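Local atomic coordinates of DUF2666 domain-containing protein (Pyrococcus furiosus, PDB entry 3V68), a protein that is of unknown function but belongs to the DUF2666 family and may bind double-stranded DNA. Residues V40-K51 / L160-N171; I2-A10 / V21-F32. All coordinates share one frame; numbering follows the deposited sequence. Where two conformers were deposited one is given.

Contact 1 (V40-K51 / L160-N171); sequences VSSKIPGYLGEK and LLDIARLLASIN
Glu50 lays its carboxylate across the start of helix 160-181 and takes one backbone N-H with each oxygen: Leu160 N gives to OE2 at 3.0 Å and Leu161 N to OE1, also at 3.0 Å. OE2 is approached on its syn side, 30° out of the carboxylate plane, while OE1 is met from above that plane. The negative group therefore sits where it would probably be stabilised by the helix dipole, and two first-turn amides fix its rotation. Next comes Tyr47, whose ring lies over the helix flank. Ile163 presses CG2 onto the middle of one face, 3.6 Å from the ring centroid and 11° off the normal, a CH-pi contact. Ile163 CD1 adds a touch on Tyr47 CE1 at 3.6 Å, and Leu167 CD1 comes obliquely to Tyr47 CD2 at 3.7 Å. The hydroxyl of Tyr47 reaches beyond the pair to His12. Leu48 CD2 fits against Ala164 CB and Leu161 CD1. Ile44 has CG1 anti to its carbonyl carbon (chi1 -74°), which carries the branch past Leu167 CB at 3.7 Å and brings CD1 against Ala168 CA. Val40 finishes the row: CG1 meets Leu167 CD2 at 3.7 Å, and CG2 rests on Leu167 O and Asn171 CB. The pairing runs from Val40 with Leu167 to Tyr47 with Leu160, so the chains run in opposite directions. The end of helix 26-43 and the 3-10 turn and loop after it pack on helix 160-181 in the buried interior of an alpha-beta fold, Glu50 at its exposed end; each helix follows a beta-hairpin in its own DUF2666 region.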
# COMPACT_ATOMS: atom_id res chain seq x y z
N VAL A 40 -1.83 7.78 0.52
CA VAL A 40 -1.10 7.55 -0.72
C VAL A 40 -1.56 6.28 -1.43
O VAL A 40 -1.64 6.24 -2.66
CB VAL A 40 0.44 7.61 -0.55
CG1 VAL A 40 0.85 8.95 0.04
CG2 VAL A 40 0.97 6.46 0.30
N SER A 41 -1.90 5.25 -0.65
CA SER A 41 -2.37 4.00 -1.24
C SER A 41 -3.69 4.19 -1.98
O SER A 41 -3.90 3.59 -3.03
CB SER A 41 -2.53 2.92 -0.16
OG SER A 41 -1.27 2.56 0.37
N SER A 42 -4.55 5.05 -1.44
CA SER A 42 -5.85 5.33 -2.06
C SER A 42 -5.71 6.08 -3.39
O SER A 42 -6.58 5.97 -4.25
CB SER A 42 -6.74 6.12 -1.10
OG SER A 42 -6.39 7.49 -1.05
N LYS A 43 -4.61 6.81 -3.54
CA LYS A 43 -4.39 7.65 -4.73
C LYS A 43 -3.58 6.99 -5.84
O LYS A 43 -3.63 7.44 -6.98
CB LYS A 43 -3.74 8.98 -4.34
CG LYS A 43 -4.64 9.91 -3.55
CD LYS A 43 -5.80 10.45 -4.39
CE LYS A 43 -6.63 11.43 -3.59
NZ LYS A 43 -7.80 11.92 -4.38
N ILE A 44 -2.83 5.94 -5.50
CA ILE A 44 -1.99 5.25 -6.49
C ILE A 44 -2.76 4.83 -7.76
O ILE A 44 -2.27 5.09 -8.86
CB ILE A 44 -1.24 4.04 -5.87
CG1 ILE A 44 -0.10 4.53 -4.98
CG2 ILE A 44 -0.70 3.11 -6.96
CD1 ILE A 44 0.46 3.47 -4.05
N PRO A 45 -3.94 4.20 -7.62
CA PRO A 45 -4.65 3.73 -8.81
C PRO A 45 -4.94 4.81 -9.85
O PRO A 45 -4.90 4.53 -11.05
CB PRO A 45 -5.95 3.16 -8.24
CG PRO A 45 -5.57 2.72 -6.88
CD PRO A 45 -4.66 3.80 -6.39
N GLY A 46 -5.21 6.03 -9.40
CA GLY A 46 -5.45 7.17 -10.29
C GLY A 46 -4.25 7.60 -11.12
O GLY A 46 -4.38 8.42 -12.03
N TYR A 47 -3.08 7.04 -10.80
CA TYR A 47 -1.84 7.37 -11.49
C TYR A 47 -1.31 6.20 -12.32
O TYR A 47 -0.19 6.26 -12.84
CB TYR A 47 -0.78 7.85 -10.50
CG TYR A 47 -1.08 9.22 -9.93
CD1 TYR A 47 -0.82 10.37 -10.67
CD2 TYR A 47 -1.65 9.36 -8.67
CE1 TYR A 47 -1.11 11.63 -10.16
CE2 TYR A 47 -1.94 10.61 -8.15
CZ TYR A 47 -1.67 11.74 -8.90
OH TYR A 47 -1.96 12.97 -8.38
N LEU A 48 -2.11 5.14 -12.44
CA LEU A 48 -1.69 3.93 -13.17
C LEU A 48 -2.30 3.82 -14.56
O LEU A 48 -2.00 2.88 -15.30
CB LEU A 48 -2.01 2.68 -12.35
CG LEU A 48 -1.28 2.48 -11.01
CD1 LEU A 48 -1.87 1.28 -10.28
CD2 LEU A 48 0.22 2.32 -11.20
N GLY A 49 -3.14 4.79 -14.92
CA GLY A 49 -3.96 4.74 -16.14
C GLY A 49 -3.26 4.67 -17.48
O GLY A 49 -3.87 4.26 -18.48
N GLU A 50 -1.99 5.08 -17.53
CA GLU A 50 -1.19 5.00 -18.76
C GLU A 50 -0.90 3.55 -19.14
O GLU A 50 -0.75 3.23 -20.32
CB GLU A 50 0.13 5.77 -18.61
CG GLU A 50 -0.02 7.28 -18.36
CD GLU A 50 1.19 7.92 -17.65
OE1 GLU A 50 1.95 7.21 -16.96
OE2 GLU A 50 1.36 9.15 -17.78
N LYS A 51 -0.84 2.67 -18.14
CA LYS A 51 -0.41 1.28 -18.33
C LYS A 51 -1.44 0.23 -17.89
O LYS A 51 -1.35 -0.93 -18.29
CB LYS A 51 0.91 1.02 -17.59
CG LYS A 51 2.10 1.89 -18.04
CD LYS A 51 2.35 1.82 -19.54
CE LYS A 51 2.63 0.40 -20.00
NZ LYS A 51 3.07 0.38 -21.43
N LEU A 160 2.58 10.01 -15.20
CA LEU A 160 1.69 9.64 -14.10
C LEU A 160 2.22 8.43 -13.34
O LEU A 160 2.13 8.38 -12.12
CB LEU A 160 0.27 9.38 -14.61
CG LEU A 160 -0.80 10.46 -14.38
CD1 LEU A 160 -0.26 11.88 -14.49
CD2 LEU A 160 -2.00 10.24 -15.29
N LEU A 161 2.79 7.48 -14.08
CA LEU A 161 3.35 6.28 -13.48
C LEU A 161 4.50 6.58 -12.52
O LEU A 161 4.75 5.82 -11.59
CB LEU A 161 3.81 5.29 -14.56
CG LEU A 161 3.83 3.82 -14.13
CD1 LEU A 161 2.43 3.25 -14.11
CD2 LEU A 161 4.71 3.00 -15.06
N ASP A 162 5.18 7.70 -12.74
CA ASP A 162 6.26 8.10 -11.84
C ASP A 162 5.73 8.64 -10.52
O ASP A 162 6.33 8.42 -9.47
CB ASP A 162 7.20 9.11 -12.49
CG ASP A 162 8.50 9.23 -11.73
OD1 ASP A 162 8.98 8.19 -11.23
OD2 ASP A 162 9.03 10.35 -11.63
N ILE A 163 4.60 9.33 -10.59
CA ILE A 163 3.89 9.77 -9.39
C ILE A 163 3.42 8.53 -8.63
O ILE A 163 3.58 8.45 -7.41
CB ILE A 163 2.72 10.72 -9.72
CG1 ILE A 163 3.24 11.94 -10.50
CG2 ILE A 163 2.01 11.16 -8.45
CD1 ILE A 163 2.15 12.78 -11.12
N ALA A 164 2.87 7.56 -9.35
CA ALA A 164 2.49 6.28 -8.76
C ALA A 164 3.66 5.63 -8.03
O ALA A 164 3.49 5.12 -6.92
CB ALA A 164 1.94 5.34 -9.82
N ARG A 165 4.83 5.64 -8.65
CA ARG A 165 6.04 5.05 -8.07
C ARG A 165 6.41 5.73 -6.75
O ARG A 165 6.70 5.05 -5.76
CB ARG A 165 7.22 5.12 -9.04
CG ARG A 165 8.42 4.30 -8.58
CD ARG A 165 9.72 4.73 -9.25
NE ARG A 165 9.92 6.17 -9.23
CZ ARG A 165 10.34 6.88 -8.19
NH1 ARG A 165 10.62 6.29 -7.03
NH2 ARG A 165 10.48 8.19 -8.30
N LEU A 166 6.42 7.06 -6.76
CA LEU A 166 6.77 7.84 -5.58
C LEU A 166 5.77 7.59 -4.45
O LEU A 166 6.17 7.41 -3.30
CB LEU A 166 6.86 9.34 -5.89
CG LEU A 166 7.45 10.19 -4.76
CD1 LEU A 166 8.91 9.83 -4.50
CD2 LEU A 166 7.29 11.67 -5.06
N LEU A 167 4.49 7.58 -4.79
CA LEU A 167 3.45 7.30 -3.81
C LEU A 167 3.61 5.90 -3.21
O LEU A 167 3.48 5.72 -2.00
CB LEU A 167 2.05 7.46 -4.42
CG LEU A 167 1.62 8.88 -4.80
CD1 LEU A 167 0.34 8.81 -5.60
CD2 LEU A 167 1.44 9.75 -3.56
N ALA A 168 3.92 4.92 -4.05
CA ALA A 168 4.18 3.55 -3.59
C ALA A 168 5.40 3.48 -2.67
O ALA A 168 5.39 2.76 -1.67
CB ALA A 168 4.33 2.60 -4.78
N SER A 169 6.45 4.23 -3.03
CA SER A 169 7.67 4.31 -2.23
C SER A 169 7.40 4.94 -0.86
O SER A 169 7.92 4.47 0.15
CB SER A 169 8.75 5.10 -2.97
OG SER A 169 9.99 5.00 -2.31
N ILE A 170 6.58 5.99 -0.84
CA ILE A 170 6.20 6.63 0.42
C ILE A 170 5.40 5.66 1.28
O ILE A 170 5.62 5.56 2.49
CB ILE A 170 5.40 7.93 0.17
CG1 ILE A 170 6.35 9.01 -0.38
CG2 ILE A 170 4.72 8.42 1.46
CD1 ILE A 170 5.65 10.19 -1.02
N ASN A 171 4.49 4.91 0.65
CA ASN A 171 3.73 3.90 1.38
C ASN A 171 4.65 2.87 2.01
O ASN A 171 4.45 2.48 3.16
CB ASN A 171 2.73 3.22 0.44
CG ASN A 171 1.86 2.21 1.17
OD1 ASN A 171 1.84 1.02 0.82
ND2 ASN A 171 1.13 2.68 2.17

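Contact 2 (I2-A10 / V21-F32); sequences IERILEFTA and VEDFTNENIAMF
Leu6 and Val21 join where the beta-hairpin of strands 5-12 and 15-20 leads into helix 26-43, a beta-beta-alpha arrangement with the helix lying against the sheet. The polar link is mostly backbone: Val21 N donates to Leu6 O at 3.0 Å, and a water accepts from Leu6 N and donates to Val21 O, bridging the pair. Apolar packing centres on Leu6: with CG anti to the backbone N (chi1 -170°), its branch is carried to Phe32, where Leu6 CG and CD1 press on Phe32 CE2, each at 3.4 Å; Leu6 CD2 reaches Val21 CG2 and Ile29 CG2. Phe32 turns its edge to the strand, with CZ 3.6 Å from Phe8 N. Phe24 takes a CH-pi contact from Arg4 CD over the ring centre on one face, while Val21 CG1 lies over the other; the guanidinium adds at most a weak attraction. A serine in place of Phe24 would probably leave the aliphatic part of Arg4 without its platform and open a gap beside Leu6 CB. Thr25 OG1, at the N-cap, accepts a capping bond from Asn28 N; separately, Asn28 ND2 gives a nearly straight bond (169°) to Asp23 O at 2.8 Å.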
# COMPACT_ATOMS: atom_id res chain seq x y z
N ILE A 2 19.02 17.90 7.94
CA ILE A 2 17.93 18.86 8.27
C ILE A 2 17.41 18.62 9.69
O ILE A 2 17.58 17.54 10.25
CB ILE A 2 16.76 18.81 7.24
CG1 ILE A 2 16.16 17.40 7.16
CG2 ILE A 2 17.24 19.29 5.87
CD1 ILE A 2 14.88 17.30 6.34
N GLU A 3 16.78 19.64 10.28
CA GLU A 3 16.26 19.52 11.65
C GLU A 3 14.95 18.73 11.70
O GLU A 3 14.35 18.45 10.66
CB GLU A 3 16.10 20.90 12.31
CG GLU A 3 17.41 21.67 12.53
CD GLU A 3 18.46 20.90 13.32
OE1 GLU A 3 18.10 20.15 14.26
OE2 GLU A 3 19.67 21.05 13.01
N ARG A 4 14.53 18.39 12.91
CA ARG A 4 13.34 17.58 13.15
C ARG A 4 12.11 18.07 12.39
O ARG A 4 11.74 19.24 12.47
CB ARG A 4 13.03 17.51 14.64
CG ARG A 4 11.78 16.70 14.99
CD ARG A 4 11.57 16.65 16.48
NE ARG A 4 12.58 15.81 17.13
CZ ARG A 4 12.67 15.61 18.44
NH1 ARG A 4 11.81 16.18 19.27
NH2 ARG A 4 13.63 14.82 18.91
N ILE A 5 11.49 17.14 11.65
CA ILE A 5 10.34 17.44 10.82
C ILE A 5 9.63 16.14 10.47
O ILE A 5 10.27 15.10 10.29
CB ILE A 5 10.75 18.22 9.53
CG1 ILE A 5 9.52 18.74 8.78
CG2 ILE A 5 11.66 17.35 8.64
CD1 ILE A 5 9.84 19.70 7.65
N LEU A 6 8.31 16.19 10.38
CA LEU A 6 7.54 15.06 9.89
C LEU A 6 6.33 15.61 9.18
O LEU A 6 5.39 16.06 9.83
CB LEU A 6 7.14 14.13 11.04
CG LEU A 6 6.55 12.77 10.69
CD1 LEU A 6 7.39 12.03 9.65
CD2 LEU A 6 6.40 11.94 11.95
N GLU A 7 6.36 15.59 7.86
CA GLU A 7 5.29 16.21 7.08
C GLU A 7 4.99 15.50 5.77
O GLU A 7 5.87 14.88 5.15
CB GLU A 7 5.59 17.69 6.82
CG GLU A 7 6.81 17.97 5.96
CD GLU A 7 6.89 19.42 5.52
OE1 GLU A 7 7.16 19.66 4.33
OE2 GLU A 7 6.68 20.32 6.37
N PHE A 8 3.73 15.58 5.38
CA PHE A 8 3.28 15.14 4.08
C PHE A 8 2.37 16.20 3.48
O PHE A 8 1.40 16.61 4.11
CB PHE A 8 2.52 13.81 4.17
CG PHE A 8 1.94 13.37 2.86
CD1 PHE A 8 2.75 12.81 1.88
CD2 PHE A 8 0.57 13.53 2.59
CE1 PHE A 8 2.23 12.42 0.65
CE2 PHE A 8 0.04 13.13 1.36
CZ PHE A 8 0.87 12.58 0.40
N THR A 9 2.69 16.64 2.27
CA THR A 9 1.76 17.48 1.50
C THR A 9 1.68 16.97 0.08
O THR A 9 2.63 16.38 -0.44
CB THR A 9 2.12 19.00 1.50
OG1 THR A 9 3.34 19.22 0.79
CG2 THR A 9 2.24 19.56 2.92
N ALA A 10 0.52 17.18 -0.54
CA ALA A 10 0.31 16.83 -1.94
C ALA A 10 -0.54 17.91 -2.57
O ALA A 10 -1.47 18.43 -1.95
CB ALA A 10 -0.37 15.48 -2.06
N VAL A 21 3.41 16.39 12.03
CA VAL A 21 3.45 16.13 13.45
C VAL A 21 4.21 17.27 14.11
O VAL A 21 5.24 17.72 13.59
CB VAL A 21 4.13 14.77 13.75
CG1 VAL A 21 4.30 14.56 15.26
CG2 VAL A 21 3.31 13.65 13.16
N GLU A 22 3.68 17.75 15.23
CA GLU A 22 4.35 18.79 16.01
C GLU A 22 4.61 18.33 17.44
O GLU A 22 5.53 18.82 18.10
CB GLU A 22 3.53 20.08 15.98
CG GLU A 22 3.57 20.79 14.63
CD GLU A 22 2.63 21.97 14.55
OE1 GLU A 22 2.37 22.61 15.58
OE2 GLU A 22 2.15 22.26 13.43
N ASP A 23 3.80 17.39 17.90
CA ASP A 23 3.97 16.76 19.20
C ASP A 23 4.51 15.35 18.97
O ASP A 23 3.74 14.44 18.66
CB ASP A 23 2.64 16.74 19.95
CG ASP A 23 2.78 16.34 21.42
OD1 ASP A 23 3.90 16.02 21.87
OD2 ASP A 23 1.76 16.37 22.13
N PHE A 24 5.82 15.19 19.12
CA PHE A 24 6.53 13.99 18.69
C PHE A 24 6.52 12.84 19.70
O PHE A 24 7.54 12.54 20.34
CB PHE A 24 7.96 14.33 18.25
CG PHE A 24 8.03 15.05 16.94
CD1 PHE A 24 8.23 14.35 15.76
CD2 PHE A 24 7.90 16.44 16.89
CE1 PHE A 24 8.29 15.02 14.54
CE2 PHE A 24 7.96 17.11 15.67
CZ PHE A 24 8.16 16.40 14.50
N THR A 25 5.37 12.20 19.83
CA THR A 25 5.23 10.96 20.59
C THR A 25 5.17 9.80 19.60
O THR A 25 4.82 10.00 18.43
CB THR A 25 3.95 10.94 21.45
OG1 THR A 25 2.80 11.02 20.60
CG2 THR A 25 3.92 12.11 22.44
N ASN A 26 5.49 8.59 20.06
CA ASN A 26 5.36 7.41 19.22
C ASN A 26 3.94 7.22 18.69
O ASN A 26 3.77 6.85 17.53
CB ASN A 26 5.81 6.15 19.96
CG ASN A 26 7.31 6.08 20.14
OD1 ASN A 26 8.08 6.59 19.32
ND2 ASN A 26 7.74 5.44 21.23
N GLU A 27 2.95 7.49 19.54
CA GLU A 27 1.54 7.42 19.13
C GLU A 27 1.24 8.36 17.96
O GLU A 27 0.65 7.94 16.97
CB GLU A 27 0.61 7.72 20.30
CG GLU A 27 -0.87 7.50 19.99
CD GLU A 27 -1.81 8.08 21.05
OE1 GLU A 27 -1.43 9.03 21.77
OE2 GLU A 27 -2.95 7.59 21.14
N ASN A 28 1.65 9.62 18.08
CA ASN A 28 1.38 10.60 17.04
C ASN A 28 2.13 10.30 15.74
O ASN A 28 1.60 10.50 14.65
CB ASN A 28 1.70 12.02 17.52
CG ASN A 28 0.73 12.51 18.58
OD1 ASN A 28 -0.36 11.95 18.76
ND2 ASN A 28 1.13 13.56 19.29
N ILE A 29 3.36 9.81 15.88
CA ILE A 29 4.16 9.46 14.71
C ILE A 29 3.55 8.27 13.98
O ILE A 29 3.39 8.30 12.75
CB ILE A 29 5.65 9.21 15.06
CG1 ILE A 29 6.28 10.51 15.58
CG2 ILE A 29 6.41 8.69 13.83
CD1 ILE A 29 7.65 10.32 16.23
N ALA A 30 3.17 7.24 14.73
CA ALA A 30 2.55 6.06 14.14
C ALA A 30 1.21 6.39 13.48
O ALA A 30 0.91 5.86 12.41
CB ALA A 30 2.38 4.95 15.18
N MET A 31 0.43 7.27 14.10
CA MET A 31 -0.85 7.68 13.52
C MET A 31 -0.68 8.52 12.26
O MET A 31 -1.44 8.38 11.31
CB MET A 31 -1.70 8.41 14.57
CG MET A 31 -2.25 7.49 15.65
SD MET A 31 -3.21 6.13 14.97
CE MET A 31 -4.63 7.02 14.33
N PHE A 32 0.34 9.38 12.25
CA PHE A 32 0.70 10.15 11.06
C PHE A 32 1.09 9.23 9.90
O PHE A 32 0.56 9.36 8.79
CB PHE A 32 1.84 11.13 11.36
CG PHE A 32 2.45 11.76 10.14
CD1 PHE A 32 1.85 12.85 9.52
CD2 PHE A 32 3.63 11.25 9.59
CE1 PHE A 32 2.42 13.43 8.38
CE2 PHE A 32 4.20 11.82 8.45
CZ PHE A 32 3.59 12.92 7.85
O HOH W 1 6.93 18.50 11.68

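Contact 1 is the core interface and contact 2 the more peripheral one: their centres lie about 10 and 19 Å from the centre of the chain, and about 22 Å from each other. Both use helix 26-43. Its first turns face strand 5-12 in contact 2, and its last turn, with the chain that follows, meets helix 160-181 in contact 1. Phe8 connects them, its CZ standing 3.6 Å from Val40 CG1. The chemistry follows the place. Contact 1 joins parts distant in sequence mainly by buried apolar packing, the Tyr47 ring included, with a charged grip at its exposed end; contact 2 closes locally, around Leu6, with backbone, water and aromatic contacts.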